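PDB 2OUA: serine protease from Nocardiopsis alba, which probably cleaves peptide bonds within proteins as an acid-resistant endopeptidase of the trypsin-like S1 family, this chain being its protease domain, captured with a sulfonyl inhibitor. Local coordinates for residues T134-E139 with G145-G150; G112-R117 with Q152-T157; T74-R79 with Y85-G90; V121-P124 with S130-R133; A1-G6 with G18-N23. All coordinates share one frame; numbering follows the deposited sequence.

Interaction 1 (T134-E139 with G145-G150); sequences TSVCAE and GSFISG. With AES (4-(2-aminoethyl)benzenesulfonyl fluoride), chain E.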
# COMPACT_ATOMS: atom_id res chain seq x y z
N THR A 134 3.49 -10.47 -8.28
CA THR A 134 2.17 -10.64 -8.88
C THR A 134 2.24 -10.27 -10.36
O THR A 134 3.20 -9.64 -10.81
CB THR A 134 1.10 -9.74 -8.22
OG1 THR A 134 1.27 -8.39 -8.68
CG2 THR A 134 1.22 -9.78 -6.70
N SER A 135 1.22 -10.65 -11.11
CA SER A 135 1.17 -10.37 -12.54
C SER A 135 0.45 -9.06 -12.84
O SER A 135 0.08 -8.79 -13.98
CB SER A 135 0.45 -11.51 -13.26
OG SER A 135 -0.87 -11.64 -12.78
N VAL A 136 0.25 -8.25 -11.81
CA VAL A 136 -0.43 -6.97 -11.98
C VAL A 136 0.57 -5.90 -12.41
O VAL A 136 1.73 -5.93 -12.03
CB VAL A 136 -1.10 -6.52 -10.66
CG1 VAL A 136 -1.93 -5.26 -10.90
CG2 VAL A 136 -1.97 -7.64 -10.11
N CYS A 137 0.10 -4.95 -13.23
CA CYS A 137 0.94 -3.86 -13.72
C CYS A 137 0.83 -2.69 -12.75
O CYS A 137 -0.11 -2.62 -11.95
CB CYS A 137 0.44 -3.39 -15.09
SG CYS A 137 -1.25 -2.73 -14.97
N ALA A 138 1.79 -1.76 -12.82
CA ALA A 138 1.79 -0.58 -11.96
C ALA A 138 2.66 0.50 -12.60
O ALA A 138 3.52 0.21 -13.42
CB ALA A 138 2.31 -0.93 -10.57
N GLU A 139 2.42 1.76 -12.21
CA GLU A 139 3.19 2.87 -12.75
C GLU A 139 3.52 3.88 -11.64
O GLU A 139 2.84 3.92 -10.61
CB GLU A 139 2.41 3.56 -13.88
CG GLU A 139 2.37 2.75 -15.18
CD GLU A 139 1.44 3.35 -16.23
OE1 GLU A 139 1.33 4.59 -16.30
OE2 GLU A 139 0.84 2.57 -17.00
N GLY A 145 0.21 1.77 -2.81
CA GLY A 145 -1.18 1.39 -3.00
C GLY A 145 -1.57 0.03 -2.47
O GLY A 145 -0.72 -0.83 -2.21
N SER A 146 -2.87 -0.19 -2.33
CA SER A 146 -3.41 -1.43 -1.80
C SER A 146 -3.38 -2.63 -2.74
O SER A 146 -3.64 -2.50 -3.94
CB SER A 146 -4.87 -1.22 -1.37
OG SER A 146 -5.15 0.13 -1.03
N PHE A 147 -3.01 -3.79 -2.19
CA PHE A 147 -3.08 -5.07 -2.89
C PHE A 147 -4.06 -5.80 -1.98
O PHE A 147 -3.81 -5.97 -0.78
CB PHE A 147 -1.76 -5.85 -2.95
CG PHE A 147 -1.00 -5.64 -4.22
CD1 PHE A 147 -0.08 -4.60 -4.30
CD2 PHE A 147 -1.21 -6.43 -5.35
CE1 PHE A 147 0.60 -4.35 -5.47
CE2 PHE A 147 -0.52 -6.18 -6.55
CZ PHE A 147 0.39 -5.13 -6.60
N ILE A 148 -5.18 -6.21 -2.56
CA ILE A 148 -6.22 -6.86 -1.79
C ILE A 148 -6.83 -8.04 -2.54
O ILE A 148 -6.97 -7.99 -3.76
CB ILE A 148 -7.32 -5.82 -1.43
CG1 ILE A 148 -8.40 -6.46 -0.56
CG2 ILE A 148 -7.91 -5.24 -2.71
CD1 ILE A 148 -9.46 -5.47 -0.11
N SER A 149 -7.17 -9.10 -1.82
CA SER A 149 -7.80 -10.28 -2.41
C SER A 149 -9.17 -10.41 -1.76
O SER A 149 -9.26 -10.74 -0.58
CB SER A 149 -6.97 -11.54 -2.15
OG SER A 149 -5.69 -11.44 -2.75
N GLY A 150 -10.22 -10.16 -2.53
CA GLY A 150 -11.56 -10.24 -1.97
C GLY A 150 -11.70 -9.14 -0.94
O GLY A 150 -11.65 -7.96 -1.28
C3 AES E . 8.23 2.90 -10.16
C2 AES E . 7.40 2.76 -9.05
C1 AES E . 6.26 1.98 -9.13
S AES E . 5.24 1.76 -7.72
O1S AES E . 3.84 1.48 -8.16
O2S AES E . 5.75 0.61 -6.91
C6 AES E . 5.93 1.34 -10.33
C5 AES E . 6.76 1.48 -11.44
C4 AES E . 7.91 2.26 -11.36
C7 AES E . 8.83 2.40 -12.57
C8 AES E . 9.45 1.07 -12.98
N8 AES E . 10.24 0.52 -11.87
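Phe147 points the CE2 corner of its ring at Thr134 and Val136, and the whole contact gathers there. Thr134 OG1 comes in obliquely, 3.6 Å from Phe147 CE2, while Thr134 CG2 touches the same ring carbon. Beside it, Val136 CG2 lies at the ring edge, near the ring plane, 4.1 Å from Phe147 CE2. The hydroxyl presses on carbon yet does not lack polar partners. With chi1 of Thr134 at 76°, OG1 sits between the backbone N and the carbonyl carbon and accepts from Val136 N over 3.3 Å, closing an ST turn; it is also hydrogen-bonded to Thr170 O. These three buried residues form the tight part. Beyond them no side chain bridges the two segments: the Ala138 methyl lies near the inhibitor, CB 3.7 Å from AES O1S, and toward the surface lie Ser135 and Glu139 on one segment and Ser149 and Gly150 on the other. Cys137 faces away from strand 146-149 and is tied to Cys164 by a disulfide. The segment 134-139 runs off the end of strand 131-134, while Phe147, on strand 146-149 of the same closed barrel, meets Tyr172 and Thr170 of strand 167-174 and Arg102 of strand 99-104.

Interaction 2 (G112-R117 with Q152-T157); sequences GTIQAR and QAQGVT. With AES (4-(2-aminoethyl)benzenesulfonyl fluoride), chain E.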
# COMPACT_ATOMS: atom_id res chain seq x y z
N GLY A 112 -4.68 -9.34 -10.95
CA GLY A 112 -3.82 -10.37 -11.48
C GLY A 112 -3.76 -11.56 -10.54
O GLY A 112 -4.72 -11.84 -9.83
N THR A 113 -2.61 -12.23 -10.53
CA THR A 113 -2.40 -13.41 -9.72
C THR A 113 -1.19 -13.31 -8.79
O THR A 113 -0.18 -12.71 -9.16
CB THR A 113 -2.20 -14.65 -10.63
OG1 THR A 113 -3.35 -14.82 -11.46
CG2 THR A 113 -1.96 -15.90 -9.81
N ILE A 114 -1.30 -13.87 -7.60
CA ILE A 114 -0.19 -13.88 -6.65
C ILE A 114 0.69 -15.03 -7.16
O ILE A 114 0.29 -16.20 -7.12
CB ILE A 114 -0.66 -14.17 -5.21
CG1 ILE A 114 -1.53 -13.02 -4.72
CG2 ILE A 114 0.54 -14.36 -4.29
CD1 ILE A 114 -2.15 -13.24 -3.34
N GLN A 115 1.88 -14.69 -7.64
CA GLN A 115 2.78 -15.68 -8.22
C GLN A 115 3.81 -16.34 -7.31
O GLN A 115 4.04 -17.54 -7.41
CB GLN A 115 3.50 -15.06 -9.43
CG GLN A 115 2.53 -14.57 -10.50
CD GLN A 115 3.23 -13.91 -11.68
OE1 GLN A 115 4.09 -13.06 -11.51
NE2 GLN A 115 2.84 -14.31 -12.89
N ALA A 116 4.42 -15.56 -6.43
CA ALA A 116 5.43 -16.11 -5.53
C ALA A 116 5.72 -15.17 -4.38
O ALA A 116 5.55 -13.96 -4.51
CB ALA A 116 6.71 -16.39 -6.31
N ARG A 117 6.15 -15.74 -3.26
CA ARG A 117 6.50 -14.95 -2.09
C ARG A 117 7.99 -15.07 -1.81
O ARG A 117 8.70 -15.81 -2.50
CB ARG A 117 5.70 -15.42 -0.86
CG ARG A 117 4.19 -15.14 -0.97
CD ARG A 117 3.51 -15.11 0.39
NE ARG A 117 2.22 -14.41 0.31
CZ ARG A 117 1.08 -14.98 -0.05
NH1 ARG A 117 1.04 -16.28 -0.34
NH2 ARG A 117 -0.03 -14.25 -0.15
N GLN A 152 -9.77 -9.35 1.93
CA GLN A 152 -8.58 -9.52 2.76
C GLN A 152 -7.37 -8.71 2.27
O GLN A 152 -6.88 -8.93 1.17
CB GLN A 152 -8.19 -11.00 2.84
CG GLN A 152 -9.28 -11.91 3.39
CD GLN A 152 -9.76 -11.47 4.77
OE1 GLN A 152 -8.97 -11.35 5.70
NE2 GLN A 152 -11.06 -11.24 4.90
N ALA A 153 -6.91 -7.78 3.10
CA ALA A 153 -5.75 -6.96 2.76
C ALA A 153 -4.52 -7.85 2.64
O ALA A 153 -4.27 -8.70 3.50
CB ALA A 153 -5.53 -5.90 3.84
N GLN A 154 -3.73 -7.65 1.58
CA GLN A 154 -2.54 -8.46 1.36
C GLN A 154 -1.23 -7.70 1.51
O GLN A 154 -0.29 -8.20 2.13
CB GLN A 154 -2.60 -9.10 -0.03
CG GLN A 154 -3.83 -9.97 -0.27
CD GLN A 154 -3.92 -11.13 0.71
OE1 GLN A 154 -2.98 -11.91 0.84
NE2 GLN A 154 -5.05 -11.23 1.40
N GLY A 155 -1.16 -6.49 0.96
CA GLY A 155 0.07 -5.72 1.07
C GLY A 155 0.02 -4.36 0.40
O GLY A 155 -1.05 -3.90 0.00
N VAL A 156 1.18 -3.73 0.27
CA VAL A 156 1.28 -2.42 -0.36
C VAL A 156 2.28 -2.45 -1.51
O VAL A 156 3.35 -3.06 -1.42
CB VAL A 156 1.66 -1.32 0.66
CG1 VAL A 156 0.61 -1.26 1.77
CG2 VAL A 156 3.04 -1.60 1.26
N THR A 157 1.92 -1.79 -2.61
CA THR A 157 2.74 -1.73 -3.81
C THR A 157 4.16 -1.23 -3.57
O THR A 157 4.35 -0.12 -3.07
CB THR A 157 2.08 -0.84 -4.87
OG1 THR A 157 0.74 -1.30 -5.09
CG2 THR A 157 2.86 -0.90 -6.18
C3 AES E . 8.23 2.90 -10.16
C2 AES E . 7.40 2.76 -9.05
C1 AES E . 6.26 1.98 -9.13
S AES E . 5.24 1.76 -7.72
O1S AES E . 3.84 1.48 -8.16
O2S AES E . 5.75 0.61 -6.91
C6 AES E . 5.93 1.34 -10.33
C5 AES E . 6.76 1.48 -11.44
C4 AES E . 7.91 2.26 -11.36
C7 AES E . 8.83 2.40 -12.57
C8 AES E . 9.45 1.07 -12.98
N8 AES E . 10.24 0.52 -11.87
O HOH W 1 -0.25 -11.65 0.72
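The guanidinium of Arg117 turns an edge to the amide of Gln154, with the two planes 61° apart. Ile114 CG2 lies over one guanidinium face, 4.1 Å above the plane and displaced toward the rim; a water sits at the edge, in plane. Direct contact is loose, Arg117 NH2 and Gln154 OE1 being 3.9 Å apart. The water closes the gap: it accepts from Arg117 NH2 at 2.8 Å and donates to Gln154 OE1 at 2.7 Å. An arginine chain extended from CG to NE carries the charged group this far. NE forms a salt bridge with Glu174, and NH2 also bonds to Ala94 O.

Gln154 is fixed from both ends of its amide. NE2 donates to Gln152 O at 2.9 Å, with that oxygen in the amide plane, although the donor stands well above the carbonyl plane; OE1 is bonded to Ala94 N as well. The bend at chi2 (-60°) lets the chain turn back on its own strand. Farther along, Thr157 CG2 reaches the inhibitor, 3.2 Å from AES O1S. Strands 108-116 and 152-160 are three places apart in a closed ring of six, so this water-mediated pairing spans the barrel rather than joining neighbours, with a classic beta bulge at Gln154 and Gly155, in the second barrel of the chymotrypsin-like fold.

Interaction 3 (T74-R79 with Y85-G90); sequences TNLVSR and YATVSG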
# COMPACT_ATOMS: atom_id res chain seq x y z
N THR A 74 -11.44 4.57 7.15
CA THR A 74 -12.49 3.79 6.51
C THR A 74 -11.92 2.40 6.31
O THR A 74 -10.71 2.20 6.47
CB THR A 74 -12.88 4.33 5.11
OG1 THR A 74 -11.88 3.96 4.16
CG2 THR A 74 -13.03 5.84 5.14
N ASN A 75 -12.76 1.43 5.97
CA ASN A 75 -12.28 0.08 5.71
C ASN A 75 -12.48 -0.15 4.21
O ASN A 75 -12.81 -1.24 3.77
CB ASN A 75 -13.08 -0.95 6.52
CG ASN A 75 -14.46 -1.21 5.95
OD1 ASN A 75 -15.18 -0.29 5.58
ND2 ASN A 75 -14.84 -2.49 5.90
N LEU A 76 -12.26 0.91 3.44
CA LEU A 76 -12.44 0.87 2.00
C LEU A 76 -11.17 1.00 1.16
O LEU A 76 -10.16 1.54 1.61
CB LEU A 76 -13.41 1.97 1.56
CG LEU A 76 -14.77 2.05 2.26
CD1 LEU A 76 -15.52 3.27 1.76
CD2 LEU A 76 -15.56 0.78 1.98
N VAL A 77 -11.26 0.51 -0.07
CA VAL A 77 -10.19 0.58 -1.06
C VAL A 77 -10.89 0.95 -2.36
O VAL A 77 -11.82 0.27 -2.78
CB VAL A 77 -9.48 -0.79 -1.24
CG1 VAL A 77 -8.48 -0.71 -2.42
CG2 VAL A 77 -8.76 -1.18 0.04
N SER A 78 -10.45 2.04 -3.00
CA SER A 78 -11.06 2.48 -4.25
C SER A 78 -10.78 1.54 -5.41
O SER A 78 -9.66 1.06 -5.57
CB SER A 78 -10.57 3.88 -4.61
OG SER A 78 -11.13 4.30 -5.85
N ARG A 79 -11.81 1.30 -6.23
CA ARG A 79 -11.66 0.44 -7.40
C ARG A 79 -11.62 1.29 -8.67
O ARG A 79 -11.71 0.78 -9.78
CB ARG A 79 -12.80 -0.58 -7.46
CG ARG A 79 -12.79 -1.54 -6.27
CD ARG A 79 -13.99 -2.48 -6.26
NE ARG A 79 -13.93 -3.51 -7.30
CZ ARG A 79 -14.60 -3.46 -8.45
NH1 ARG A 79 -15.39 -2.43 -8.73
NH2 ARG A 79 -14.48 -4.46 -9.33
N TYR A 85 -16.04 0.58 -4.32
CA TYR A 85 -14.96 0.23 -3.42
C TYR A 85 -14.95 -1.23 -3.00
O TYR A 85 -15.97 -1.91 -3.06
CB TYR A 85 -15.06 1.06 -2.13
CG TYR A 85 -15.10 2.55 -2.36
CD1 TYR A 85 -16.28 3.19 -2.73
CD2 TYR A 85 -13.95 3.31 -2.21
CE1 TYR A 85 -16.31 4.56 -2.95
CE2 TYR A 85 -13.97 4.69 -2.42
CZ TYR A 85 -15.15 5.30 -2.79
OH TYR A 85 -15.17 6.66 -3.00
N ALA A 86 -13.79 -1.69 -2.55
CA ALA A 86 -13.66 -3.03 -2.03
C ALA A 86 -13.67 -2.76 -0.53
O ALA A 86 -13.27 -1.68 -0.10
CB ALA A 86 -12.33 -3.65 -2.44
N THR A 87 -14.14 -3.71 0.26
CA THR A 87 -14.17 -3.52 1.70
C THR A 87 -13.10 -4.39 2.36
O THR A 87 -12.81 -5.48 1.89
CB THR A 87 -15.55 -3.91 2.28
OG1 THR A 87 -15.87 -5.24 1.87
CG2 THR A 87 -16.62 -2.96 1.77
N VAL A 88 -12.51 -3.88 3.43
CA VAL A 88 -11.48 -4.60 4.16
C VAL A 88 -12.08 -5.19 5.43
O VAL A 88 -12.57 -4.45 6.29
CB VAL A 88 -10.31 -3.65 4.56
CG1 VAL A 88 -9.22 -4.44 5.29
CG2 VAL A 88 -9.75 -2.98 3.32
N SER A 89 -12.05 -6.51 5.54
CA SER A 89 -12.60 -7.17 6.72
C SER A 89 -11.50 -7.86 7.52
O SER A 89 -11.74 -8.36 8.62
CB SER A 89 -13.66 -8.20 6.31
OG SER A 89 -13.07 -9.32 5.67
N GLY A 90 -10.30 -7.88 6.97
CA GLY A 90 -9.18 -8.51 7.66
C GLY A 90 -7.97 -8.59 6.76
O GLY A 90 -7.93 -7.96 5.71
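Val77 and Ala86 pair at the middle of a short beta hairpin, strands 76-78 and 85-87, whose two faces differ in shape: small aliphatic groups on theirs, the Tyr85 ring and Leu76 on the other. Two backbone bonds join this antiparallel hydrogen-bonded pair, the shorter running from Ala86 N to Val77 O over 2.8 Å. On their face the bumps are small: the Ala86 methyl sits beside the Val77 CB, and Val77 CG2 rests 3.9 Å from Val88 CG2, the two valines crossing at a slant. This aliphatic side is turned inward, where Trp109, Ile148 and Phe19 cover it.

The opposite face bears larger shapes. Tyr85 lays its ring beside the opposing strand, so that CD2 comes 3.6 Å from Ser78 CA and Ser78 CB touches CE2. Leu76 fills the angle between Tyr85 and Thr87: its CD1 lies over one face of the tyrosine ring, off toward the rim, its CB is 4.0 Å from Tyr85 CD2, and its CD2 meets Thr87 CG2 at 3.9 Å. At the turn end of the hairpin, chi1 (-63°) and an extended chi2 lay Arg79 CD 3.6 Å from Tyr85 C, against the Tyr85-Ala86 peptide; a bend at chi3 then turns the guanidinium, whose NH1 bonds to Gly83 O.

At the other end, where the chain turns a corner, Asn75 grips the backbone of Val88 twice. Asn75 O accepts from Val88 N, and Asn75 ND2 donates a hydrogen bond to Val88 O at 3.0 Å, the oxygen close to the amide plane but the donor 43° out of the carbonyl plane.

Interaction 4 (V121-P124 with S130-R133); sequences VSYP and SLTR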
# COMPACT_ATOMS: atom_id res chain seq x y z
N VAL A 121 14.20 -8.11 -4.80
CA VAL A 121 14.29 -7.33 -6.03
C VAL A 121 15.32 -6.22 -5.85
O VAL A 121 15.57 -5.77 -4.73
CB VAL A 121 12.94 -6.68 -6.40
CG1 VAL A 121 11.86 -7.75 -6.55
CG2 VAL A 121 12.54 -5.68 -5.32
N SER A 122 15.91 -5.79 -6.96
CA SER A 122 16.88 -4.71 -6.92
C SER A 122 16.28 -3.44 -7.50
O SER A 122 15.82 -3.41 -8.64
CB SER A 122 18.14 -5.08 -7.71
OG SER A 122 18.94 -6.00 -6.98
N TYR A 123 16.26 -2.39 -6.68
CA TYR A 123 15.75 -1.09 -7.09
C TYR A 123 16.98 -0.20 -7.22
O TYR A 123 18.07 -0.56 -6.77
CB TYR A 123 14.82 -0.52 -6.02
CG TYR A 123 13.51 -1.27 -5.84
CD1 TYR A 123 12.94 -1.42 -4.58
CD2 TYR A 123 12.83 -1.80 -6.94
CE1 TYR A 123 11.72 -2.07 -4.42
CE2 TYR A 123 11.61 -2.46 -6.79
CZ TYR A 123 11.06 -2.59 -5.52
OH TYR A 123 9.85 -3.22 -5.36
N PRO A 124 16.83 0.98 -7.83
CA PRO A 124 18.00 1.86 -7.97
C PRO A 124 18.59 2.23 -6.61
O PRO A 124 19.79 2.51 -6.50
CB PRO A 124 17.44 3.07 -8.71
CG PRO A 124 16.37 2.45 -9.57
CD PRO A 124 15.69 1.51 -8.59
N SER A 130 11.79 -10.28 0.89
CA SER A 130 10.50 -10.74 1.43
C SER A 130 9.27 -10.26 0.67
O SER A 130 8.15 -10.38 1.17
CB SER A 130 10.36 -10.33 2.90
OG SER A 130 11.40 -10.88 3.68
N LEU A 131 9.46 -9.74 -0.54
CA LEU A 131 8.34 -9.24 -1.33
C LEU A 131 7.56 -10.35 -2.01
O LEU A 131 8.03 -11.48 -2.16
CB LEU A 131 8.82 -8.24 -2.38
CG LEU A 131 9.55 -7.00 -1.85
CD1 LEU A 131 9.89 -6.10 -3.01
CD2 LEU A 131 8.67 -6.27 -0.83
N THR A 132 6.34 -10.02 -2.42
CA THR A 132 5.48 -10.96 -3.10
C THR A 132 5.27 -10.49 -4.54
O THR A 132 4.89 -9.34 -4.78
CB THR A 132 4.13 -11.06 -2.38
OG1 THR A 132 4.35 -11.57 -1.05
CG2 THR A 132 3.18 -11.99 -3.13
N ARG A 133 5.53 -11.38 -5.48
CA ARG A 133 5.39 -11.06 -6.90
C ARG A 133 3.99 -11.36 -7.43
O ARG A 133 3.39 -12.36 -7.06
CB ARG A 133 6.42 -11.86 -7.71
CG ARG A 133 6.37 -11.63 -9.20
CD ARG A 133 7.56 -12.29 -9.89
NE ARG A 133 7.53 -13.75 -9.77
CZ ARG A 133 7.00 -14.56 -10.68
NH1 ARG A 133 6.46 -14.05 -11.78
NH2 ARG A 133 7.01 -15.87 -10.50
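Tyr123 OH, hydrogen-bonded to Ser158 OG, also rests against Leu131, with CD1 of the leucine 3.7 Å away. That methyl approaches the phenol obliquely, the two side chains coming from opposite directions. The same Leu131 CD1 packs against Val121 CG2 at 3.5 Å, a tight contact in which valine and leucine cross at about a right angle. One leucine methyl therefore serves Val121 and Tyr123, two apart in strand 119-123. Val121 also meets the tyrosine itself: its chi1 of -58° sets CG1 beside the backbone N and so leaves CG2 between N and the carbonyl carbon, 3.4 Å over one face of the Tyr123 ring, toward the rim. Leu131 is buried, whereas Val121 and Tyr123 keep some exposure. This puts the contact beside the active site: Ser158 belongs to the inhibitor pocket, and the Tyr123 side chain lies about 4 Å from that of Asp61, a predicted charge-relay residue. Around the contact, strand 119-123 forms a hairpin with 126-129, a G1 bulge puts Ser130 and Leu131 both opposite Gln119, and strand 131-134 then enters the barrel between strands 108-116 and 167-174, where Phe171 of the latter touches Val121.

Interaction 5 (A1-G6 with G18-N23); sequences ADIIGG and GFAATN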
# COMPACT_ATOMS: atom_id res chain seq x y z
N ALA A 1 -10.30 14.28 5.95
CA ALA A 1 -10.13 13.51 4.69
C ALA A 1 -10.32 12.03 4.97
O ALA A 1 -9.77 11.50 5.93
CB ALA A 1 -8.73 13.75 4.11
N ASP A 2 -11.12 11.36 4.14
CA ASP A 2 -11.35 9.93 4.34
C ASP A 2 -10.14 9.13 3.87
O ASP A 2 -9.73 9.24 2.71
CB ASP A 2 -12.59 9.46 3.59
CG ASP A 2 -13.88 9.99 4.19
OD1 ASP A 2 -13.87 10.40 5.37
OD2 ASP A 2 -14.92 9.97 3.49
N ILE A 3 -9.57 8.34 4.77
CA ILE A 3 -8.42 7.52 4.43
C ILE A 3 -8.93 6.24 3.77
O ILE A 3 -9.44 5.34 4.43
CB ILE A 3 -7.60 7.18 5.69
CG1 ILE A 3 -7.21 8.48 6.40
CG2 ILE A 3 -6.34 6.40 5.31
CD1 ILE A 3 -6.48 9.48 5.52
N ILE A 4 -8.80 6.21 2.45
CA ILE A 4 -9.26 5.10 1.63
C ILE A 4 -8.09 4.53 0.83
O ILE A 4 -7.29 5.28 0.28
CB ILE A 4 -10.35 5.59 0.64
CG1 ILE A 4 -11.58 6.04 1.43
CG2 ILE A 4 -10.70 4.50 -0.37
CD1 ILE A 4 -12.65 6.69 0.56
N GLY A 5 -8.00 3.20 0.78
CA GLY A 5 -6.91 2.57 0.05
C GLY A 5 -6.84 2.98 -1.41
O GLY A 5 -7.87 3.09 -2.08
N GLY A 6 -5.63 3.21 -1.90
CA GLY A 6 -5.43 3.59 -3.28
C GLY A 6 -5.46 5.07 -3.60
O GLY A 6 -5.05 5.48 -4.69
N GLY A 18 -2.15 2.80 1.35
CA GLY A 18 -2.21 1.35 1.39
C GLY A 18 -3.50 0.94 2.07
O GLY A 18 -4.48 0.61 1.41
N PHE A 19 -3.51 0.98 3.40
CA PHE A 19 -4.70 0.63 4.16
C PHE A 19 -4.81 1.49 5.40
O PHE A 19 -3.81 1.75 6.08
CB PHE A 19 -4.67 -0.84 4.60
CG PHE A 19 -4.67 -1.82 3.47
CD1 PHE A 19 -3.49 -2.37 3.00
CD2 PHE A 19 -5.87 -2.17 2.85
CE1 PHE A 19 -3.49 -3.26 1.94
CE2 PHE A 19 -5.88 -3.06 1.78
CZ PHE A 19 -4.69 -3.61 1.33
N ALA A 20 -6.03 1.93 5.71
CA ALA A 20 -6.26 2.73 6.90
C ALA A 20 -5.95 1.82 8.09
O ALA A 20 -6.30 0.64 8.09
CB ALA A 20 -7.72 3.18 6.96
N ALA A 21 -5.27 2.37 9.09
CA ALA A 21 -4.91 1.62 10.28
C ALA A 21 -4.67 2.56 11.46
O ALA A 21 -4.48 3.76 11.28
CB ALA A 21 -3.65 0.78 10.02
N THR A 22 -4.69 2.01 12.67
CA THR A 22 -4.46 2.80 13.88
C THR A 22 -3.21 2.24 14.55
O THR A 22 -2.94 1.04 14.47
CB THR A 22 -5.65 2.71 14.86
OG1 THR A 22 -5.87 1.34 15.23
CG2 THR A 22 -6.92 3.23 14.20
N ASN A 23 -2.43 3.10 15.21
CA ASN A 23 -1.23 2.61 15.89
C ASN A 23 -1.55 2.20 17.32
O ASN A 23 -2.71 2.26 17.74
CB ASN A 23 -0.11 3.66 15.88
CG ASN A 23 -0.48 4.93 16.62
OD1 ASN A 23 -1.38 4.93 17.46
ND2 ASN A 23 0.23 6.01 16.32
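Ile3 meets Ala20 through the first part of its side chain. Its CB lies 4.2 Å from Ala20 CB, and the short branch makes the closer touch: CG2 stands 3.9 Å from that methyl and also reaches Ala20 CA. This branch is anti to the backbone N of Ile3, whereas CG1 stands beside that N (chi1 -55°) and leads the longer arm, with CD1 at its end, away from segment 18-23; around this isoleucine lie Phe30, Phe71 and Leu73. The Ala20 methyl fits against the backbone as well, 3.7 Å from Ile3 O, a carbonyl hydrogen-bonded to Thr74 OG1.

Farther along, side chains give way to main chain. Gly5 CA comes within 3.4 Å of Gly18 O, a closeness made possible by the lack of a side chain on Gly5. The carbonyl of Gly18 does not depend on this neighbour, since Ser146 OG is hydrogen-bonded to it. Gly6 follows with a positive phi of 90° as the segment turns off.

The two segments pack here without pairing as strands: segment 1-6 makes backbone bonds with residues that include Thr72, Leu76 and Ser78, while strand 14-22 belongs to the large antiparallel sheet, with a classic beta bulge at Gly18 and Phe19 opposite Val31. The contact thus lays the N-terminal strand of the protease domain against the first of the two beta barrels of the chymotrypsin-like fold.

Interactions 1 and 2 lie buried in the second barrel and use adjacent strands, 146-149 and 152-160 respectively, yet one is aromatic packing and the other a water-bridged polar pairing. Interaction 4 joins a barrel strand to the outlying hairpin 119-123/126-129, nearer the surface, and meets interaction 2 through backbone bonds between Arg133 and the strand of Gln115. Interaction 5 is buried at the first barrel, relying on small residues, while interaction 3, a hydrogen-bonded hairpin, is part exposed. These two adjoin through Leu76 O and Gly5 N. Ser146 OG, bonded to Gly18 O, joins interactions 1 and 5 and so the two barrels; interactions 3 and 4 stand about 25 Å apart, centre to centre.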